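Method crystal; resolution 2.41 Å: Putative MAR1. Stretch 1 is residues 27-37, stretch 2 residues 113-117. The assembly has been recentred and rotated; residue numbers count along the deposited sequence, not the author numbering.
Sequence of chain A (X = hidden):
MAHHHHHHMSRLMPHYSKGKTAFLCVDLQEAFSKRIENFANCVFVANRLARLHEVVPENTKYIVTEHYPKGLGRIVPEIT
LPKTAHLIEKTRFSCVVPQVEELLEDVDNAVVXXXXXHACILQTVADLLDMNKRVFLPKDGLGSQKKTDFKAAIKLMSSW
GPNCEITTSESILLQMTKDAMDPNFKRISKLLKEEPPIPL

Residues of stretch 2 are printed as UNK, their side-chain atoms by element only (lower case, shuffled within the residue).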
# COMPACT_ATOMS: atom_id res chain seq x y z
N ASP A 27 25.88 0.93 8.39
CA ASP A 27 26.78 1.01 7.21
C ASP A 27 26.97 2.38 6.51
O ASP A 27 27.25 2.45 5.31
CB ASP A 27 26.45 -0.09 6.20
CG ASP A 27 26.49 -1.48 6.81
OD1 ASP A 27 26.09 -2.44 6.09
OD2 ASP A 27 26.92 -1.64 7.99
N LEU A 28 26.86 3.47 7.25
CA LEU A 28 27.10 4.79 6.67
C LEU A 28 28.62 5.10 6.41
O LEU A 28 29.26 5.91 7.08
CB LEU A 28 26.37 5.85 7.52
CG LEU A 28 24.83 5.80 7.50
CD1 LEU A 28 24.20 6.75 8.51
CD2 LEU A 28 24.20 6.02 6.09
N GLN A 29 29.18 4.45 5.41
CA GLN A 29 30.63 4.45 5.18
C GLN A 29 31.02 5.17 3.88
O GLN A 29 30.15 5.53 3.07
CB GLN A 29 31.15 3.01 5.19
CG GLN A 29 30.36 2.15 6.15
CD GLN A 29 30.74 0.72 6.15
OE1 GLN A 29 29.96 -0.13 6.58
NE2 GLN A 29 31.96 0.42 5.70
N GLU A 30 32.33 5.31 3.68
CA GLU A 30 32.88 6.20 2.68
C GLU A 30 32.61 5.78 1.25
O GLU A 30 32.31 6.62 0.41
CB GLU A 30 34.38 6.45 2.95
CG GLU A 30 35.07 7.51 2.06
CD GLU A 30 34.41 8.90 2.13
OE1 GLU A 30 33.17 9.02 1.87
OE2 GLU A 30 35.14 9.87 2.44
N ALA A 31 32.67 4.48 0.96
CA ALA A 31 32.41 3.99 -0.40
C ALA A 31 31.07 4.50 -0.94
O ALA A 31 30.94 4.80 -2.15
CB ALA A 31 32.44 2.48 -0.43
N PHE A 32 30.10 4.63 -0.03
CA PHE A 32 28.70 4.89 -0.32
C PHE A 32 28.32 6.34 -0.41
O PHE A 32 27.39 6.70 -1.14
CB PHE A 32 27.84 4.24 0.77
CG PHE A 32 27.84 2.75 0.73
CD1 PHE A 32 28.54 2.03 1.68
CD2 PHE A 32 27.14 2.07 -0.30
CE1 PHE A 32 28.55 0.64 1.66
CE2 PHE A 32 27.14 0.67 -0.36
CZ PHE A 32 27.85 -0.06 0.64
N SER A 33 29.03 7.17 0.33
CA SER A 33 28.73 8.60 0.46
C SER A 33 28.27 9.30 -0.82
O SER A 33 27.44 10.20 -0.77
CB SER A 33 29.96 9.30 1.01
OG SER A 33 31.12 8.74 0.41
N LYS A 34 28.84 8.88 -1.94
CA LYS A 34 28.58 9.50 -3.24
C LYS A 34 27.53 8.76 -4.04
O LYS A 34 26.92 9.33 -4.95
CB LYS A 34 29.86 9.53 -4.09
CG LYS A 34 31.09 10.09 -3.38
CD LYS A 34 30.88 11.54 -2.90
CE LYS A 34 32.17 12.36 -3.00
NZ LYS A 34 32.66 12.48 -4.41
N ARG A 35 27.32 7.48 -3.69
CA ARG A 35 26.54 6.53 -4.51
C ARG A 35 25.04 6.65 -4.25
O ARG A 35 24.23 6.13 -5.01
CB ARG A 35 27.03 5.08 -4.33
CG ARG A 35 28.56 4.95 -4.26
CD ARG A 35 29.12 3.55 -4.56
NE ARG A 35 28.79 3.11 -5.92
CZ ARG A 35 29.00 1.87 -6.39
NH1 ARG A 35 29.56 0.93 -5.62
NH2 ARG A 35 28.62 1.58 -7.63
N ILE A 36 24.67 7.36 -3.19
CA ILE A 36 23.29 7.45 -2.73
C ILE A 36 22.90 8.92 -2.61
O ILE A 36 23.53 9.69 -1.90
CB ILE A 36 23.13 6.72 -1.39
CG1 ILE A 36 23.29 5.22 -1.64
CG2 ILE A 36 21.80 7.06 -0.72
CD1 ILE A 36 24.03 4.54 -0.60
N GLU A 37 21.85 9.27 -3.32
CA GLU A 37 21.38 10.63 -3.42
C GLU A 37 21.13 11.26 -2.04
O GLU A 37 21.70 12.31 -1.72
CB GLU A 37 20.13 10.65 -4.30
CG GLU A 37 19.46 12.01 -4.45
CD GLU A 37 18.84 12.21 -5.82
OE1 GLU A 37 17.79 12.87 -5.86
OE2 GLU A 37 19.39 11.70 -6.84
N UNK A 113 18.36 2.74 10.99
CA UNK A 113 18.51 3.78 10.00
C UNK A 113 19.82 3.57 9.28
O UNK A 113 20.64 2.89 9.80
c UNK A 113 18.88 4.89 13.08
c UNK A 113 20.96 5.70 14.05
c UNK A 113 21.36 6.17 12.82
c UNK A 113 20.51 6.01 11.71
c UNK A 113 19.71 5.06 14.20
c UNK A 113 19.27 5.34 11.83
c UNK A 113 18.40 5.16 10.65
N UNK A 114 19.98 4.13 8.08
CA UNK A 114 21.14 3.91 7.23
C UNK A 114 20.90 3.36 5.82
O UNK A 114 19.84 3.55 5.24
N UNK A 115 21.87 2.60 5.33
CA UNK A 115 22.00 2.21 3.97
C UNK A 115 22.45 0.73 3.96
O UNK A 115 23.12 0.33 4.86
c UNK A 115 24.53 2.67 3.43
c UNK A 115 23.00 3.13 3.29
c UNK A 115 22.60 3.30 1.83
c UNK A 115 22.01 4.66 1.54
N UNK A 116 22.00 -0.13 3.01
CA UNK A 116 21.00 0.17 1.97
C UNK A 116 19.67 -0.46 2.28
O UNK A 116 19.62 -1.62 2.72
o UNK A 116 24.17 -0.07 -1.76
c UNK A 116 22.87 0.11 0.21
c UNK A 116 21.48 -0.35 0.62
o UNK A 116 22.09 0.63 -2.04
c UNK A 116 23.04 0.24 -1.30
N UNK A 117 18.59 0.28 1.98
CA UNK A 117 17.19 -0.12 2.26
C UNK A 117 16.83 -1.55 1.92
O UNK A 117 16.16 -2.25 2.69

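Position 113 opens the stretch in extended backbone, on a strand that begins earlier in the chain. Seven side-chain carbons follow CA: one carbon, then a closed ring of six, with no heteroatom anywhere. A ring of six carbons on a single methylene, with no oxygen beyond it, is phenylalanine, so this is Phe113. Its CA-to-CB bond runs sideways to stretch 1, and although the ring end comes nearer, its nearest ring carbon, CD1, stays 4.9 Å from CD1 of Leu28. It borders the contact without making it.

Position 114 has no side-chain atoms at all, only N, CA, C and O. Its CA lies 3.9 Å from CD2 of Leu28, so a leucine methyl sits where the strand is barest. The backbone gives a second argument: at phi 123° and psi -149°, a CB would be jammed against the carbonyl oxygen of the residue before it. An ideal CB would also point toward stretch 1, 4.0 Å from CG of Leu28. The residue is glycine, Gly114, and the conformation alone would call for it.

Position 115 carries four carbons, forked at the first, with one arm a single carbon and the other two carbons long. This beta-branched, wholly apolar side chain points toward stretch 1. Its short arm lies 3.3 Å from the backbone O of Asp27 and over one face of the Phe32 ring, while the fork itself is 4.2 Å from CD2 of Leu28. The pattern is isoleucine, Ile115. The long arm ends at CD1, which the model places 2.9 Å from CD1 of Ile36; that is a clash, so the pair indicates neighbourhood and its exact spacing should carry no weight. Both chi angles lie between the usual wells.

Position 116 follows a cis peptide bond and has three carbons in a row, the third bearing two oxygens. Two methylenes before a carboxylate make glutamate, Glu116. Its CA-to-CB bond goes sideways, but the end of the chain comes nearer, bringing OE1 to 3.4 Å from CE2 of Phe32, an oblique approach to the ring. OE2 is hydrogen-bonded elsewhere in the structure.

Position 117 again has backbone atoms alone, which makes it glycine, Gly117. Here stretch 1 offers no explanation: nothing of it would come within 5.5 Å of an ideal CB.

As a design, the contact is built around one residue. Ile115 loses 120 Å² to stretch 1, far more than any other residue on either side, and Leu28, Phe32 and Ile36 all meet it with apolar side chains. Stretch 1 can gather these groups because its chain turns, helped by bonds such as Phe32 N to Gln29 O at 3.2 Å and Arg35 N to Phe32 O at 2.7 Å. No hydrogen bond crosses between the stretches. Packing joins them: a branched side chain packs among Leu28, Phe32 and Ile36, with its CG2 also against the backbone O of Asp27, and beside it CD2 of Leu28 lies against the bare CA of Gly114, where the backbone angles already require glycine.

Stretch 2 (113-117) FGIEG
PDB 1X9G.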